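Local structure of cysteine synthase (Fusobacterium nucleatum subsp. nucleatum strain ATCC 25586, 5XEM) at residues 46-51 with 161-166; 172-177 with 279-284; 183-188 with 239-244; 208-211 with 215-218; 253-258 with 273-278. The protein probably catalyses the pyridoxal-5'-phosphate-dependent formation of L-cysteine and acetate from O-acetyl-L-serine and sulfide, and also produces hydrogen sulfide. All blocks are in the same frame, centred on the assembly; numbering follows the deposited sequence. Where two conformers were deposited one is given.

Contact 1 of 5, residues 46-51 with 161-166; sequences KDRIAL and AEEILK. With PLP (pyridoxal-5'-phosphate), chain D.
Arg48 and Glu163 form a buried, two-pronged salt bridge that spans the gap between helix 46-60 and helix 151-167. The backbones stay well apart, the closest pair of CA atoms being Arg48 and Ala161 at 12.0 Å, so two long side chains reaching out from opposite directions make the whole connection between residues 46-51 and 161-166. Arg48 leaves its helix with CG anti to the carbonyl carbon (chi1 -64°) and then runs extended to NE, which carries the guanidinium end-on to the carboxylate. NH2 of Arg48 meets OE1 of Glu163 at 2.9 Å, on the syn side but tilted out of the carboxylate plane, while NH1 of Arg48 reaches OE2 of Glu163 at 3.0 Å, from above that plane. Both oxygens lie near the guanidinium plane, yet the two flat groups are twisted 46° apart. Further polar groups fix the pair in this buried setting: Glu37 binds NE of Arg48, Thr159 bonds NH1, Lys35 pairs with OE1 of Glu163, and the backbone N of Asn16 bonds OE2. Such a network probably favours the charged forms of both residues. Two positions before Arg48, Lys46 turns to the cofactor, its NZ 2.8 Å from O2P of pyridoxal phosphate. The helix tied down by the salt bridge thus carries the predicted Schiff-base lysine, here released from the cofactor, as expected for the lanthionine-bound active site of a fold-type II enzyme.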
# COMPACT_ATOMS: atom_id res chain seq x y z
N LYS A 46 -9.00 6.00 6.72
CA LYS A 46 -9.24 7.44 6.88
C LYS A 46 -9.38 8.16 5.56
O LYS A 46 -10.02 9.22 5.50
CB LYS A 46 -8.18 8.11 7.78
CG LYS A 46 -8.13 7.55 9.19
CD LYS A 46 -9.49 7.61 9.88
CE LYS A 46 -9.36 7.74 11.40
NZ LYS A 46 -10.55 8.30 12.10
N ASP A 47 -8.90 7.54 4.47
CA ASP A 47 -9.18 8.06 3.14
C ASP A 47 -10.71 8.28 2.99
O ASP A 47 -11.16 9.26 2.35
CB ASP A 47 -8.78 7.04 2.07
CG ASP A 47 -7.30 6.95 1.80
OD1 ASP A 47 -6.50 7.54 2.57
OD2 ASP A 47 -6.94 6.26 0.80
N ARG A 48 -11.52 7.34 3.50
CA ARG A 48 -12.99 7.44 3.37
C ARG A 48 -13.55 8.69 4.04
O ARG A 48 -14.42 9.39 3.46
CB ARG A 48 -13.71 6.23 3.95
CG ARG A 48 -13.43 4.91 3.28
CD ARG A 48 -14.05 3.78 4.07
NE ARG A 48 -13.71 2.46 3.58
CZ ARG A 48 -14.39 1.73 2.70
NH1 ARG A 48 -15.48 2.22 2.08
NH2 ARG A 48 -13.97 0.53 2.38
N ILE A 49 -13.06 8.98 5.25
CA ILE A 49 -13.55 10.14 6.00
C ILE A 49 -12.96 11.45 5.50
O ILE A 49 -13.65 12.48 5.49
CB ILE A 49 -13.44 9.99 7.56
CG1 ILE A 49 -12.04 10.24 8.14
CG2 ILE A 49 -14.04 8.65 7.99
CD1 ILE A 49 -12.07 10.47 9.67
N ALA A 50 -11.69 11.42 5.08
CA ALA A 50 -11.08 12.57 4.45
C ALA A 50 -11.90 13.00 3.23
O ALA A 50 -12.21 14.18 3.06
CB ALA A 50 -9.64 12.26 4.04
N LEU A 51 -12.24 12.03 2.39
CA LEU A 51 -13.02 12.31 1.19
C LEU A 51 -14.38 12.87 1.54
O LEU A 51 -14.79 13.90 1.01
CB LEU A 51 -13.20 11.07 0.35
CG LEU A 51 -13.92 11.28 -0.99
CD1 LEU A 51 -13.19 12.31 -1.85
CD2 LEU A 51 -14.07 9.95 -1.71
N ALA A 161 -19.75 -0.34 5.75
CA ALA A 161 -20.78 -1.31 6.17
C ALA A 161 -21.48 -2.01 5.00
O ALA A 161 -21.72 -3.22 5.06
CB ALA A 161 -21.82 -0.66 7.07
N GLU A 162 -21.78 -1.25 3.96
CA GLU A 162 -22.43 -1.82 2.77
C GLU A 162 -21.55 -2.82 2.06
O GLU A 162 -22.05 -3.83 1.55
CB GLU A 162 -22.90 -0.72 1.81
CG GLU A 162 -24.03 0.15 2.34
CD GLU A 162 -25.38 -0.56 2.50
OE1 GLU A 162 -25.53 -1.73 2.09
OE2 GLU A 162 -26.31 0.06 3.08
N GLU A 163 -20.24 -2.57 2.02
CA GLU A 163 -19.32 -3.48 1.40
C GLU A 163 -19.21 -4.77 2.17
O GLU A 163 -19.11 -5.83 1.58
CB GLU A 163 -17.93 -2.81 1.25
CG GLU A 163 -17.96 -1.56 0.38
CD GLU A 163 -16.67 -0.76 0.49
OE1 GLU A 163 -15.69 -1.33 1.01
OE2 GLU A 163 -16.65 0.41 0.06
N ILE A 164 -19.24 -4.69 3.50
CA ILE A 164 -19.22 -5.86 4.36
C ILE A 164 -20.49 -6.70 4.12
O ILE A 164 -20.41 -7.92 3.92
CB ILE A 164 -19.13 -5.45 5.84
CG1 ILE A 164 -17.74 -4.87 6.15
CG2 ILE A 164 -19.44 -6.63 6.76
CD1 ILE A 164 -17.69 -4.18 7.52
N LEU A 165 -21.65 -6.02 4.10
CA LEU A 165 -22.93 -6.70 3.86
C LEU A 165 -22.93 -7.38 2.50
O LEU A 165 -23.33 -8.55 2.36
CB LEU A 165 -24.10 -5.71 4.00
CG LEU A 165 -24.37 -5.20 5.42
CD1 LEU A 165 -25.38 -4.06 5.40
CD2 LEU A 165 -24.83 -6.34 6.32
N LYS A 166 -22.43 -6.66 1.50
CA LYS A 166 -22.46 -7.17 0.12
C LYS A 166 -21.55 -8.35 -0.02
O LYS A 166 -21.93 -9.38 -0.59
CB LYS A 166 -22.07 -6.08 -0.90
CG LYS A 166 -22.12 -6.53 -2.38
CD LYS A 166 -21.66 -5.44 -3.34
CE LYS A 166 -20.13 -5.33 -3.43
NZ LYS A 166 -19.47 -4.63 -2.29
N1 PLP D . -6.20 2.46 13.78
C2 PLP D . -5.45 3.40 13.19
C2A PLP D . -4.13 3.01 12.52
C3 PLP D . -5.87 4.74 13.15
O3 PLP D . -5.10 5.67 12.54
C4 PLP D . -7.08 5.11 13.75
C4A PLP D . -7.56 6.55 13.74
C5 PLP D . -7.84 4.10 14.35
C6 PLP D . -7.37 2.78 14.34
C5A PLP D . -9.17 4.36 15.02
O4P PLP D . -10.19 4.67 14.01
P PLP D . -11.46 5.63 14.30
O1P PLP D . -12.39 5.53 13.23
O2P PLP D . -10.87 6.94 14.50
O3P PLP D . -11.97 5.15 15.62

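Contact 2 of 5, residues 172-177 with 279-284; sequences VDVFIC and LDYSKE
The phenol ring of Tyr281 is the flat group at the centre of this contact, and Val174 and Ile176 both come to it obliquely, one near its outer half and the other near its root. A third neighbour, Phe202 on the adjoining strand 200-206, meets the same ring with the two planes at about 45°. The setting is an open alpha/beta/alpha sandwich: helix 269-284 lies along one side of the mixed sheet, and strand 174-178 runs inside that sheet between strands 291-296 and 200-206. Alternation along the strand divides its side chains between the two helical layers. Val174 and Ile176 point toward helix 269-284, whereas Phe175 and Cys177 pack against helix 183-195. Tyr281 projects from its helix with CG anti to the backbone N (chi1 -179°), and this sends the ring across to the strand to meet Val174 from the opposite direction. Across the two segments the attraction is entirely apolar, and the shortest CA separation, 9.3 Å between Ile176 and Tyr281, is bridged by side chains alone. The neighbouring Ser282 instead secures the helix toward the loop preceding strand 31-36, through OG bonds to Thr27 and Asn30. At the ring, both methyls of Val174 face one carbon: CG2 lies 3.7 Å and CG1 4.0 Å from CE2 of Tyr281. At the root, CD1 of Ile176 rests 4.1 Å from CB of Tyr281.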
# COMPACT_ATOMS: atom_id res chain seq x y z
N VAL A 172 -23.47 -11.85 8.51
CA VAL A 172 -22.47 -11.34 9.43
C VAL A 172 -23.01 -11.43 10.85
O VAL A 172 -24.08 -10.87 11.15
CB VAL A 172 -22.11 -9.88 9.12
CG1 VAL A 172 -20.83 -9.48 9.86
CG2 VAL A 172 -21.94 -9.70 7.62
N ASP A 173 -22.28 -12.15 11.70
CA ASP A 173 -22.66 -12.36 13.10
C ASP A 173 -22.00 -11.41 14.08
O ASP A 173 -22.63 -11.01 15.06
CB ASP A 173 -22.32 -13.79 13.50
CG ASP A 173 -23.08 -14.79 12.68
OD1 ASP A 173 -24.32 -14.70 12.67
OD2 ASP A 173 -22.43 -15.63 12.01
N VAL A 174 -20.75 -11.04 13.80
CA VAL A 174 -20.00 -10.20 14.73
C VAL A 174 -19.11 -9.20 13.93
O VAL A 174 -18.59 -9.53 12.90
CB VAL A 174 -19.11 -11.07 15.63
CG1 VAL A 174 -18.36 -10.19 16.63
CG2 VAL A 174 -19.93 -12.13 16.40
N PHE A 175 -19.00 -7.97 14.41
CA PHE A 175 -18.13 -6.95 13.82
C PHE A 175 -17.30 -6.41 14.97
O PHE A 175 -17.85 -6.06 16.02
CB PHE A 175 -18.98 -5.84 13.18
CG PHE A 175 -18.19 -4.62 12.76
CD1 PHE A 175 -17.27 -4.71 11.73
CD2 PHE A 175 -18.39 -3.39 13.38
CE1 PHE A 175 -16.53 -3.59 11.33
CE2 PHE A 175 -17.67 -2.27 12.98
CZ PHE A 175 -16.73 -2.38 11.96
N ILE A 176 -15.97 -6.36 14.80
CA ILE A 176 -15.07 -5.92 15.85
C ILE A 176 -14.17 -4.88 15.21
O ILE A 176 -13.60 -5.13 14.14
CB ILE A 176 -14.26 -7.09 16.47
CG1 ILE A 176 -15.22 -8.02 17.23
CG2 ILE A 176 -13.17 -6.56 17.40
CD1 ILE A 176 -14.67 -9.35 17.67
N CYS A 177 -14.06 -3.71 15.86
CA CYS A 177 -13.37 -2.56 15.29
C CYS A 177 -12.61 -1.77 16.36
O CYS A 177 -13.14 -1.50 17.45
CB CYS A 177 -14.39 -1.65 14.61
SG CYS A 177 -13.70 -0.33 13.60
N LEU A 279 -9.84 -12.63 18.20
CA LEU A 279 -9.46 -14.01 18.48
C LEU A 279 -9.86 -14.39 19.88
O LEU A 279 -10.31 -15.50 20.08
CB LEU A 279 -7.96 -14.20 18.35
CG LEU A 279 -7.41 -14.57 16.99
CD1 LEU A 279 -5.93 -14.93 17.13
CD2 LEU A 279 -8.15 -15.76 16.40
N ASP A 280 -9.69 -13.49 20.85
CA ASP A 280 -10.12 -13.74 22.22
C ASP A 280 -11.62 -13.94 22.28
O ASP A 280 -12.11 -14.85 22.95
CB ASP A 280 -9.76 -12.59 23.15
CG ASP A 280 -8.30 -12.49 23.41
OD1 ASP A 280 -7.55 -13.42 23.06
OD2 ASP A 280 -7.89 -11.46 24.00
N TYR A 281 -12.36 -13.09 21.57
CA TYR A 281 -13.81 -13.22 21.47
C TYR A 281 -14.20 -14.55 20.84
O TYR A 281 -15.06 -15.26 21.37
CB TYR A 281 -14.43 -12.05 20.71
CG TYR A 281 -15.93 -12.17 20.62
CD1 TYR A 281 -16.74 -11.69 21.63
CD2 TYR A 281 -16.53 -12.81 19.53
CE1 TYR A 281 -18.13 -11.82 21.57
CE2 TYR A 281 -17.92 -12.94 19.46
CZ TYR A 281 -18.70 -12.45 20.48
OH TYR A 281 -20.06 -12.57 20.39
N SER A 282 -13.54 -14.90 19.74
CA SER A 282 -13.87 -16.13 19.03
C SER A 282 -13.55 -17.38 19.87
O SER A 282 -14.34 -18.32 19.89
CB SER A 282 -13.14 -16.19 17.70
OG SER A 282 -13.51 -17.33 16.96
N LYS A 283 -12.44 -17.37 20.59
CA LYS A 283 -12.15 -18.43 21.57
C LYS A 283 -13.21 -18.50 22.70
O LYS A 283 -13.62 -19.60 23.08
CB LYS A 283 -10.76 -18.28 22.16
CG LYS A 283 -10.34 -19.48 23.02
CD LYS A 283 -8.84 -19.55 23.22
CE LYS A 283 -8.36 -20.95 23.64
NZ LYS A 283 -8.42 -21.18 25.11
N GLU A 284 -13.64 -17.35 23.23
CA GLU A 284 -14.73 -17.34 24.23
C GLU A 284 -16.06 -17.85 23.66
O GLU A 284 -16.94 -18.26 24.41
CB GLU A 284 -14.96 -15.95 24.84
CG GLU A 284 -13.86 -15.51 25.79
CD GLU A 284 -14.29 -14.42 26.76
OE1 GLU A 284 -15.25 -13.68 26.46
OE2 GLU A 284 -13.66 -14.30 27.83

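Contact 3 of 5, residues 183-188 with 239-244; sequences GSFSGT and SLADDI. With PLP (pyridoxal-5'-phosphate), chain D.
Phe185 and Ser186, in the first turn of helix 183-195, receive Leu240 and Ala241 from the loop that leads into strand 245-247. The phenyl group of Phe185 stands with CG anti to the backbone N (chi1 166°); although its CB points along the interface, this torsion brings the far end of the ring to the loop. There CE2 of Phe185 lies 4.0 Å from CB of Leu240, and CZ of Phe185 comes equally near CA of Ala241, at 4.0 Å. The carbonyl of Leu240 sits by the ring edge, near its plane, while its oxygen is bonded by Lys193 from the same helix as Phe185. Leu240 itself has one branch, CD1, turned onto the helix: CD1 of Leu240 approaches the carbonyl O of Ser186 to 3.2 Å, a tight fit without a hydrogen bond. The hydroxyl of Ser186 is occupied by Gly182 O and Asp237 N.

On another side of the same turn, Ser184 places OG between its backbone N and carbonyl carbon (chi1 55°), a crowded position that suits it to the cofactor. O1P of pyridoxal phosphate is then gripped twice, by OG of Ser184 at 2.8 Å and by N of Ser184 at 2.9 Å. One turn later, OG1 of Thr188 bonds back to Ser184 O at 2.7 Å. With Gly180, Thr181 and Gly182 binding the cofactor as well, this is the glycine-rich phosphate cup, set at the N-terminal end of a helix, found in fold-type II pyridoxal enzymes.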
# COMPACT_ATOMS: atom_id res chain seq x y z
N GLY A 183 -15.35 6.61 15.13
CA GLY A 183 -16.18 6.80 13.94
C GLY A 183 -16.32 5.59 13.08
O GLY A 183 -17.42 5.29 12.61
N SER A 184 -15.22 4.89 12.82
CA SER A 184 -15.34 3.68 12.00
C SER A 184 -16.19 2.63 12.71
O SER A 184 -17.06 2.01 12.07
CB SER A 184 -13.97 3.11 11.57
OG SER A 184 -13.17 2.87 12.70
N PHE A 185 -15.96 2.43 14.01
CA PHE A 185 -16.82 1.53 14.76
C PHE A 185 -18.29 1.96 14.68
O PHE A 185 -19.20 1.13 14.38
CB PHE A 185 -16.43 1.45 16.25
CG PHE A 185 -17.50 0.80 17.08
CD1 PHE A 185 -17.70 -0.58 16.98
CD2 PHE A 185 -18.33 1.54 17.88
CE1 PHE A 185 -18.73 -1.19 17.67
CE2 PHE A 185 -19.36 0.93 18.60
CZ PHE A 185 -19.55 -0.43 18.48
N SER A 186 -18.54 3.22 15.00
CA SER A 186 -19.92 3.66 15.27
C SER A 186 -20.72 3.76 13.97
O SER A 186 -21.87 3.38 13.93
CB SER A 186 -19.93 4.97 16.04
OG SER A 186 -19.18 4.84 17.25
N GLY A 187 -20.10 4.25 12.89
CA GLY A 187 -20.80 4.35 11.63
C GLY A 187 -21.07 2.99 11.00
O GLY A 187 -22.16 2.73 10.49
N THR A 188 -20.07 2.11 11.04
CA THR A 188 -20.25 0.79 10.46
C THR A 188 -21.27 -0.01 11.28
O THR A 188 -22.16 -0.64 10.69
CB THR A 188 -18.93 0.03 10.38
OG1 THR A 188 -17.93 0.89 9.78
CG2 THR A 188 -19.09 -1.26 9.55
N SER A 239 -23.90 3.39 22.62
CA SER A 239 -25.14 2.60 22.67
C SER A 239 -25.09 1.41 21.71
O SER A 239 -25.86 0.46 21.84
CB SER A 239 -26.35 3.48 22.39
OG SER A 239 -26.40 3.87 21.03
N LEU A 240 -24.15 1.47 20.76
CA LEU A 240 -23.93 0.40 19.79
C LEU A 240 -23.03 -0.72 20.31
O LEU A 240 -23.00 -1.80 19.73
CB LEU A 240 -23.34 0.99 18.49
CG LEU A 240 -24.23 1.99 17.74
CD1 LEU A 240 -23.45 2.73 16.66
CD2 LEU A 240 -25.42 1.26 17.12
N ALA A 241 -22.31 -0.48 21.41
CA ALA A 241 -21.30 -1.43 21.90
C ALA A 241 -21.91 -2.54 22.73
O ALA A 241 -22.40 -2.29 23.82
CB ALA A 241 -20.26 -0.70 22.76
N ASP A 242 -21.84 -3.77 22.24
CA ASP A 242 -22.34 -4.91 23.00
C ASP A 242 -21.46 -5.28 24.19
O ASP A 242 -21.94 -5.89 25.14
CB ASP A 242 -22.58 -6.10 22.10
CG ASP A 242 -23.79 -5.89 21.21
OD1 ASP A 242 -24.92 -5.97 21.74
OD2 ASP A 242 -23.62 -5.63 20.00
N ASP A 243 -20.18 -4.90 24.13
CA ASP A 243 -19.23 -4.96 25.23
C ASP A 243 -18.05 -4.10 24.76
O ASP A 243 -18.01 -3.73 23.59
CB ASP A 243 -18.76 -6.40 25.46
CG ASP A 243 -18.15 -6.63 26.83
OD1 ASP A 243 -18.10 -5.68 27.65
OD2 ASP A 243 -17.71 -7.77 27.09
N ILE A 244 -17.14 -3.74 25.64
CA ILE A 244 -15.89 -3.05 25.28
C ILE A 244 -14.78 -4.09 25.35
O ILE A 244 -14.58 -4.72 26.39
CB ILE A 244 -15.52 -1.92 26.25
CG1 ILE A 244 -16.70 -0.96 26.52
CG2 ILE A 244 -14.27 -1.20 25.75
CD1 ILE A 244 -17.26 -0.23 25.32
N1 PLP D . -6.20 2.46 13.78
C2 PLP D . -5.45 3.40 13.19
C2A PLP D . -4.13 3.01 12.52
C3 PLP D . -5.87 4.74 13.15
O3 PLP D . -5.10 5.67 12.54
C4 PLP D . -7.08 5.11 13.75
C4A PLP D . -7.56 6.55 13.74
C5 PLP D . -7.84 4.10 14.35
C6 PLP D . -7.37 2.78 14.34
C5A PLP D . -9.17 4.36 15.02
O4P PLP D . -10.19 4.67 14.01
P PLP D . -11.46 5.63 14.30
O1P PLP D . -12.39 5.53 13.23
O2P PLP D . -10.87 6.94 14.50
O3P PLP D . -11.97 5.15 15.62

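Contact 4 of 5, residues 208-211 with 215-218; sequences SSPL and GYIG
Ser209 and Gly218 supply the straightest hydrogen bond of this loop-to-loop contact, in which residues 208-211 lead into the short helix 211-214 and residues 215-218 lead out of it. N of Gly218 donates to OG of Ser209 at 3.1 Å with an angle of 162°; the hydroxyl reaches that amide because it lies anti to its own backbone N (chi1 -163°). At the far end, N of Gly215 is shared between two carbonyls, and both bonds are weak: 2.9 Å to O of Leu211 and 3.2 Å to O of Pro210. Gly215, the first residue past the helix, has the positive phi that glycine accepts readily.

Carbon donors add a second class. CA of Leu211 approaches O of Tyr216 at 3.4 Å, and CA of Gly215 similarly faces O of Leu211.

Packing forms the third. Tyr216 has its CG between the backbone N and the carbonyl carbon (chi1 67°), which folds the ring back beneath Pro210. CG of Pro210 then lies over one face, 3.8 Å from the centroid of the Tyr216 ring, in a CH-pi contact displaced toward the rim. Pro210 is also the centre of an inverse gamma turn and occupies the N-cap position of the helix. A lighter apolar touch joins CB of Leu211 to CG2 of Ile217 at 3.9 Å.

Since Gly215, Tyr216, Ile217 and Gly218 also touch crystal neighbours, the lattice may influence the outer side. The chemistry implies a helical turn closed by many small forces, with one good bond, two weak ones and a proline-tyrosine CH-pi contact sharing the load.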
# COMPACT_ATOMS: atom_id res chain seq x y z
N SER A 208 -4.06 -0.43 28.19
CA SER A 208 -3.39 0.55 29.06
C SER A 208 -3.92 2.00 28.90
O SER A 208 -3.39 2.94 29.49
CB SER A 208 -1.87 0.51 28.87
OG SER A 208 -1.56 0.55 27.52
N SER A 209 -4.96 2.16 28.11
CA SER A 209 -5.72 3.41 28.12
C SER A 209 -7.21 3.13 28.03
O SER A 209 -7.88 3.51 27.06
CB SER A 209 -5.27 4.34 27.01
OG SER A 209 -5.74 5.65 27.29
N PRO A 210 -7.76 2.54 29.10
CA PRO A 210 -9.08 1.97 29.10
C PRO A 210 -10.15 2.97 29.48
O PRO A 210 -10.88 2.78 30.48
CB PRO A 210 -8.93 0.88 30.13
CG PRO A 210 -8.08 1.52 31.17
CD PRO A 210 -7.10 2.34 30.41
N LEU A 211 -10.31 4.00 28.65
CA LEU A 211 -11.23 5.08 28.95
C LEU A 211 -12.68 4.60 29.04
O LEU A 211 -13.39 4.96 29.99
CB LEU A 211 -11.11 6.25 27.95
CG LEU A 211 -12.04 7.44 28.20
CD1 LEU A 211 -11.87 7.96 29.61
CD2 LEU A 211 -11.80 8.56 27.17
N GLY A 215 -12.63 4.19 32.70
CA GLY A 215 -12.82 5.60 32.99
C GLY A 215 -11.52 6.35 33.24
O GLY A 215 -11.54 7.42 33.87
N TYR A 216 -10.39 5.83 32.76
CA TYR A 216 -9.12 6.57 32.85
C TYR A 216 -8.29 6.31 31.64
O TYR A 216 -8.51 5.33 30.93
CB TYR A 216 -8.29 6.20 34.11
CG TYR A 216 -7.72 4.77 34.16
CD1 TYR A 216 -6.56 4.43 33.50
CD2 TYR A 216 -8.35 3.77 34.94
CE1 TYR A 216 -6.02 3.15 33.58
CE2 TYR A 216 -7.82 2.49 35.01
CZ TYR A 216 -6.67 2.18 34.33
OH TYR A 216 -6.13 0.89 34.37
N ILE A 217 -7.34 7.20 31.41
CA ILE A 217 -6.41 7.06 30.30
C ILE A 217 -4.96 6.85 30.79
O ILE A 217 -4.60 7.12 31.94
CB ILE A 217 -6.49 8.24 29.29
CG1 ILE A 217 -6.06 9.56 29.92
CG2 ILE A 217 -7.88 8.33 28.68
CD1 ILE A 217 -5.68 10.62 28.90
N GLY A 218 -4.14 6.37 29.88
CA GLY A 218 -2.77 6.06 30.19
C GLY A 218 -1.98 5.97 28.89
O GLY A 218 -2.55 6.08 27.82

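Contact 5 of 5, residues 253-258 with 273-278; sequences FEMMRE and ATFKAA
Met255 thrusts its thioether at the rim of the Phe275 ring, the two side chains crossing at about a right angle. Both CG and SD of Met255 meet the same corner: CG lies 3.5 Å from CD2 of Phe275, in the ring plane, and SD lies 3.6 Å from that CD2 atom. Measured to the middle of the ring, SD of Met255 is 4.9 Å from the Phe275 centroid and 83° off the ring normal, so this is an edge-on Met-aromatic contact. The methionine starts anti to the backbone N (chi1 -162°); the bend at chi2 brings the sulfur alongside the ring edge, and the bend at chi3 only turns the terminal methyl. Phe275 likewise sets its CG anti to the backbone N, and its side chain also touches Leu259 and Ile22.

These side chains join two consecutive helices, 249-263 and 269-284, in the helical layer on one side of the mixed sheet. The second helix carries near its beginning Ser270, whose hydroxyl bonds pyridoxal phosphate.

Lys276 takes part through its base: CB of Lys276 rests 4.0 Å from CB of Met255, and these two residues are also the nearest CA pair of the two segments, at 6.1 Å. Beyond CB the lysine chain bends at chi2 and leads away, ending in a salt bridge with Asp280 one turn on. Met255, Lys276 and Asp280, with Phe28, Asp251 and Glu254, line a pocket that holds a 2-(2-methoxyethoxy)ethanol molecule, probably from the crystallisation liquor.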
# COMPACT_ATOMS: atom_id res chain seq x y z
N PHE A 253 1.34 -6.10 19.14
CA PHE A 253 2.54 -6.28 18.34
C PHE A 253 2.71 -7.75 17.96
O PHE A 253 3.02 -8.08 16.81
CB PHE A 253 3.78 -5.76 19.07
CG PHE A 253 3.95 -4.26 18.97
CD1 PHE A 253 4.47 -3.69 17.82
CD2 PHE A 253 3.53 -3.44 19.99
CE1 PHE A 253 4.60 -2.31 17.70
CE2 PHE A 253 3.67 -2.06 19.88
CZ PHE A 253 4.20 -1.50 18.76
N GLU A 254 2.49 -8.64 18.92
CA GLU A 254 2.63 -10.07 18.66
C GLU A 254 1.68 -10.53 17.53
O GLU A 254 2.07 -11.28 16.62
CB GLU A 254 2.40 -10.87 19.95
CG GLU A 254 2.54 -12.38 19.76
CD GLU A 254 2.57 -13.17 21.06
OE1 GLU A 254 2.98 -12.63 22.11
OE2 GLU A 254 2.19 -14.36 21.01
N MET A 255 0.44 -10.07 17.58
CA MET A 255 -0.57 -10.47 16.62
C MET A 255 -0.35 -9.78 15.26
O MET A 255 -0.62 -10.38 14.24
CB MET A 255 -1.97 -10.19 17.16
CG MET A 255 -3.09 -10.94 16.47
SD MET A 255 -2.84 -12.72 16.26
CE MET A 255 -2.02 -13.15 17.79
N MET A 256 0.15 -8.55 15.26
CA MET A 256 0.56 -7.91 14.00
C MET A 256 1.59 -8.81 13.30
O MET A 256 1.50 -9.09 12.11
CB MET A 256 1.19 -6.55 14.29
CG MET A 256 1.62 -5.77 13.07
SD MET A 256 2.31 -4.20 13.58
CE MET A 256 3.05 -3.64 12.04
N ARG A 257 2.56 -9.28 14.06
CA ARG A 257 3.60 -10.16 13.51
C ARG A 257 3.05 -11.50 13.05
O ARG A 257 3.46 -12.00 12.00
CB ARG A 257 4.74 -10.36 14.50
CG ARG A 257 5.58 -9.12 14.78
CD ARG A 257 6.69 -9.46 15.77
NE ARG A 257 7.20 -8.27 16.47
CZ ARG A 257 7.04 -7.99 17.76
NH1 ARG A 257 6.37 -8.82 18.57
NH2 ARG A 257 7.55 -6.87 18.26
N GLU A 258 2.12 -12.09 13.80
CA GLU A 258 1.56 -13.38 13.45
C GLU A 258 0.78 -13.27 12.14
O GLU A 258 0.83 -14.18 11.29
CB GLU A 258 0.68 -13.90 14.59
CG GLU A 258 0.37 -15.38 14.52
CD GLU A 258 1.59 -16.25 14.75
OE1 GLU A 258 2.70 -15.73 14.96
OE2 GLU A 258 1.42 -17.49 14.69
N ALA A 273 -4.06 -5.38 17.36
CA ALA A 273 -4.90 -5.21 18.57
C ALA A 273 -6.32 -5.69 18.36
O ALA A 273 -6.86 -6.47 19.18
CB ALA A 273 -4.87 -3.75 19.00
N THR A 274 -6.94 -5.25 17.25
CA THR A 274 -8.33 -5.58 16.93
C THR A 274 -8.50 -7.06 16.61
O THR A 274 -9.45 -7.72 17.08
CB THR A 274 -8.83 -4.69 15.77
OG1 THR A 274 -8.62 -3.33 16.12
CG2 THR A 274 -10.31 -4.94 15.47
N PHE A 275 -7.53 -7.60 15.88
CA PHE A 275 -7.54 -8.99 15.53
C PHE A 275 -7.33 -9.85 16.79
O PHE A 275 -7.98 -10.87 16.95
CB PHE A 275 -6.47 -9.34 14.49
CG PHE A 275 -6.61 -10.71 13.95
CD1 PHE A 275 -7.56 -10.98 12.98
CD2 PHE A 275 -5.83 -11.75 14.43
CE1 PHE A 275 -7.71 -12.25 12.49
CE2 PHE A 275 -5.98 -13.04 13.95
CZ PHE A 275 -6.93 -13.29 12.98
N LYS A 276 -6.46 -9.43 17.68
CA LYS A 276 -6.23 -10.18 18.92
C LYS A 276 -7.51 -10.20 19.77
O LYS A 276 -7.90 -11.25 20.31
CB LYS A 276 -5.05 -9.58 19.68
CG LYS A 276 -4.91 -10.05 21.12
CD LYS A 276 -4.65 -11.53 21.25
CE LYS A 276 -4.42 -11.86 22.73
NZ LYS A 276 -4.81 -13.26 23.02
N ALA A 277 -8.17 -9.06 19.86
CA ALA A 277 -9.43 -8.96 20.59
C ALA A 277 -10.48 -9.86 19.94
O ALA A 277 -11.30 -10.49 20.64
CB ALA A 277 -9.92 -7.52 20.62
N ALA A 278 -10.46 -9.94 18.61
CA ALA A 278 -11.39 -10.81 17.89
C ALA A 278 -11.12 -12.27 18.13
O ALA A 278 -12.06 -13.07 18.20
CB ALA A 278 -11.37 -10.54 16.39

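In the fold
Contacts 1 and 2 are buried, contacts 3 and 5 partly so, and contact 4 lies toward the surface. Their chemistry follows a divided plan: contact 1 relies on charge, contacts 2 and 5 on apolar and sulfur-aromatic packing, contact 3 on apolar packing with phosphate bonds on its helix side, contact 4 on one hydroxyl-amide bond, weak backbone bonds and a CH-pi contact. Contacts 2 and 5 share helix 269-284 and meet where CD1 of Leu279 lies 3.9 Å from SD of Met255. Contact 3 adjoins contact 2 on the other side of strand 174-178. Contacts 1 and 3 both grip the cofactor phosphate, and helix 151-167 packs on helix 183-195. Contact 4 touches none of the others.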